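Local coordinates for prophage MuSo2, 43 kDa tail protein (Shewanella oneidensis, PDB 3CDD) that probably serves as a trimeric baseplate hub component of a Mu-like phage tail, helping to assemble the contractile tail's baseplate, at residues A[166-171]-A[180-185]. Numbering follows the deposited sequence.
Sequences RGVLLT and ITRASK
Leu169 and Thr181 form an antiparallel hydrogen-bonded pair of a beta hairpin, giving and receiving two nearly straight bonds: Leu169 N to Thr181 O at 2.7 Å and Thr181 N to Leu169 O at 2.9 Å. One residue further toward the turn, the non-hydrogen-bonded pair of Leu170 and Ile180 adds a CA-H...O contact from Ile180 CA to Leu169 O.

As alternation along a strand requires, the side chains divide between two faces. On one, Ile180 offers both branches: its CG2 meets Val168 CG2 at 3.8 Å, while CG1 runs alongside Leu170, 4.1 Å from Leu170 CD2. On the other, Leu169 CD1 reaches the backbone of Arg182 and Ala183, and the methyls of Thr171 and Thr181 meet, CG2 to CG2, at 4.0 Å.

Beyond the paired residues, Arg182, extended from CG to NE, runs past the backbone carbonyls of Gly167 and Arg166 without hydrogen-bonding to them. Val168 CG1 sits over one face of its guanidinium, toward the rim, 3.5 Å from Arg182 NH1; that nitrogen is hydrogen-bonded to Asp139 O and Thr138 OG1, which probably help to hold the group beside the valine.

The hairpin belongs to a small mixed sheet in which strand 134-136 runs parallel to strand 178-181. Leu170 packs on helix 155-164, Ile180 on helix 119-127, and Val168 touches both, so the Ile180 face is backed by two helices of what is probably the gp44-like second domain.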
loop_
_atom_site.group_PDB
_atom_site.type_symbol
_atom_site.label_atom_id
_atom_site.label_comp_id
_atom_site.label_asym_id
_atom_site.label_seq_id
_atom_site.Cartn_x
_atom_site.Cartn_y
_atom_site.Cartn_z
ATOM N N ARG A 166 25.477 18.988 -9.452
ATOM C CA ARG A 166 25.745 20.425 -9.609
ATOM C C ARG A 166 25.095 21.274 -8.519
ATOM O O ARG A 166 25.158 22.509 -8.563
ATOM C CB ARG A 166 25.315 20.922 -10.999
ATOM C CG ARG A 166 26.233 20.488 -12.169
ATOM C CD ARG A 166 27.702 20.869 -11.958
ATOM N NE ARG A 166 28.582 20.338 -13.012
ATOM C CZ ARG A 166 29.306 19.219 -12.922
ATOM N NH1 ARG A 166 29.273 18.475 -11.823
ATOM N NH2 ARG A 166 30.071 18.844 -13.942
ATOM N N GLY A 167 24.475 20.607 -7.548
ATOM C CA GLY A 167 23.773 21.266 -6.428
ATOM C C GLY A 167 22.661 22.205 -6.841
ATOM O O GLY A 167 22.466 23.255 -6.229
ATOM N N VAL A 168 21.934 21.839 -7.895
ATOM C CA VAL A 168 20.797 22.637 -8.349
ATOM C C VAL A 168 19.502 21.814 -8.308
ATOM O O VAL A 168 19.527 20.596 -8.107
ATOM C CB VAL A 168 21.037 23.331 -9.741
ATOM C CG1 VAL A 168 22.356 24.122 -9.741
ATOM C CG2 VAL A 168 21.000 22.347 -10.904
ATOM N N LEU A 169 18.377 22.506 -8.443
ATOM C CA LEU A 169 17.051 21.888 -8.410
ATOM C C LEU A 169 16.345 22.003 -9.751
ATOM O O LEU A 169 16.501 23.008 -10.448
ATOM C CB LEU A 169 16.173 22.594 -7.371
ATOM C CG LEU A 169 16.664 22.820 -5.948
ATOM C CD1 LEU A 169 15.598 23.605 -5.187
ATOM C CD2 LEU A 169 16.939 21.481 -5.284
ATOM N N LEU A 170 15.541 20.991 -10.080
ATOM C CA LEU A 170 14.634 21.027 -11.237
ATOM C C LEU A 170 13.193 21.256 -10.788
ATOM O O LEU A 170 12.725 20.626 -9.844
ATOM C CB LEU A 170 14.702 19.728 -12.028
ATOM C CG LEU A 170 16.085 19.141 -12.343
ATOM C CD1 LEU A 170 15.850 17.843 -13.060
ATOM C CD2 LEU A 170 16.946 20.098 -13.210
ATOM N N THR A 171 12.504 22.196 -11.424
ATOM C CA THR A 171 11.062 22.377 -11.161
ATOM C C THR A 171 10.354 22.804 -12.463
ATOM O O THR A 171 10.872 22.571 -13.553
ATOM C CB THR A 171 10.805 23.301 -9.907
ATOM O OG1 THR A 171 9.399 23.420 -9.641
ATOM C CG2 THR A 171 11.402 24.663 -10.096
ATOM N N ILE A 180 15.393 25.334 -14.089
ATOM C CA ILE A 180 16.607 24.997 -13.366
ATOM C C ILE A 180 16.979 26.125 -12.403
ATOM O O ILE A 180 17.305 27.256 -12.810
ATOM C CB ILE A 180 17.779 24.685 -14.306
ATOM C CG1 ILE A 180 17.383 23.595 -15.313
ATOM C CG2 ILE A 180 19.015 24.295 -13.487
ATOM C CD1 ILE A 180 18.397 23.391 -16.457
ATOM N N THR A 181 16.927 25.808 -11.118
ATOM C CA THR A 181 17.122 26.828 -10.103
ATOM C C THR A 181 17.799 26.302 -8.832
ATOM O O THR A 181 18.319 25.182 -8.797
ATOM C CB THR A 181 15.770 27.531 -9.814
ATOM O OG1 THR A 181 15.992 28.686 -9.000
ATOM C CG2 THR A 181 14.752 26.576 -9.148
ATOM N N ARG A 182 17.834 27.142 -7.807
ATOM C CA ARG A 182 18.272 26.754 -6.467
ATOM C C ARG A 182 17.257 27.344 -5.520
ATOM O O ARG A 182 16.480 28.200 -5.929
ATOM C CB ARG A 182 19.662 27.340 -6.140
ATOM C CG ARG A 182 20.846 26.569 -6.714
ATOM C CD ARG A 182 22.156 27.223 -6.238
ATOM N NE ARG A 182 23.342 26.380 -6.420
ATOM C CZ ARG A 182 24.082 26.331 -7.525
ATOM N NH1 ARG A 182 23.767 27.078 -8.577
ATOM N NH2 ARG A 182 25.138 25.530 -7.576
ATOM N N ALA A 183 17.269 26.917 -4.258
ATOM C CA ALA A 183 16.426 27.536 -3.233
ATOM C C ALA A 183 16.549 29.054 -3.305
ATOM O O ALA A 183 17.652 29.593 -3.235
ATOM C CB ALA A 183 16.820 27.050 -1.859
ATOM N N SER A 184 15.416 29.734 -3.437
ATOM C CA SER A 184 15.385 31.164 -3.750
ATOM C C SER A 184 15.687 32.074 -2.553
ATOM O O SER A 184 15.521 31.679 -1.400
ATOM C CB SER A 184 14.017 31.521 -4.325
ATOM O OG SER A 184 13.993 32.835 -4.847
ATOM N N LYS A 185 16.128 33.295 -2.851
ATOM C CA LYS A 185 16.270 34.360 -1.853
ATOM C C LYS A 185 15.073 35.302 -1.960
ATOM O O LYS A 185 14.907 36.205 -1.128
ATOM C CB LYS A 185 17.551 35.173 -2.090
ATOM C CG LYS A 185 18.841 34.363 -2.111
ATOM C CD LYS A 185 19.057 33.653 -0.796
ATOM C CE LYS A 185 20.352 32.875 -0.815
ATOM N NZ LYS A 185 20.282 31.793 0.195
#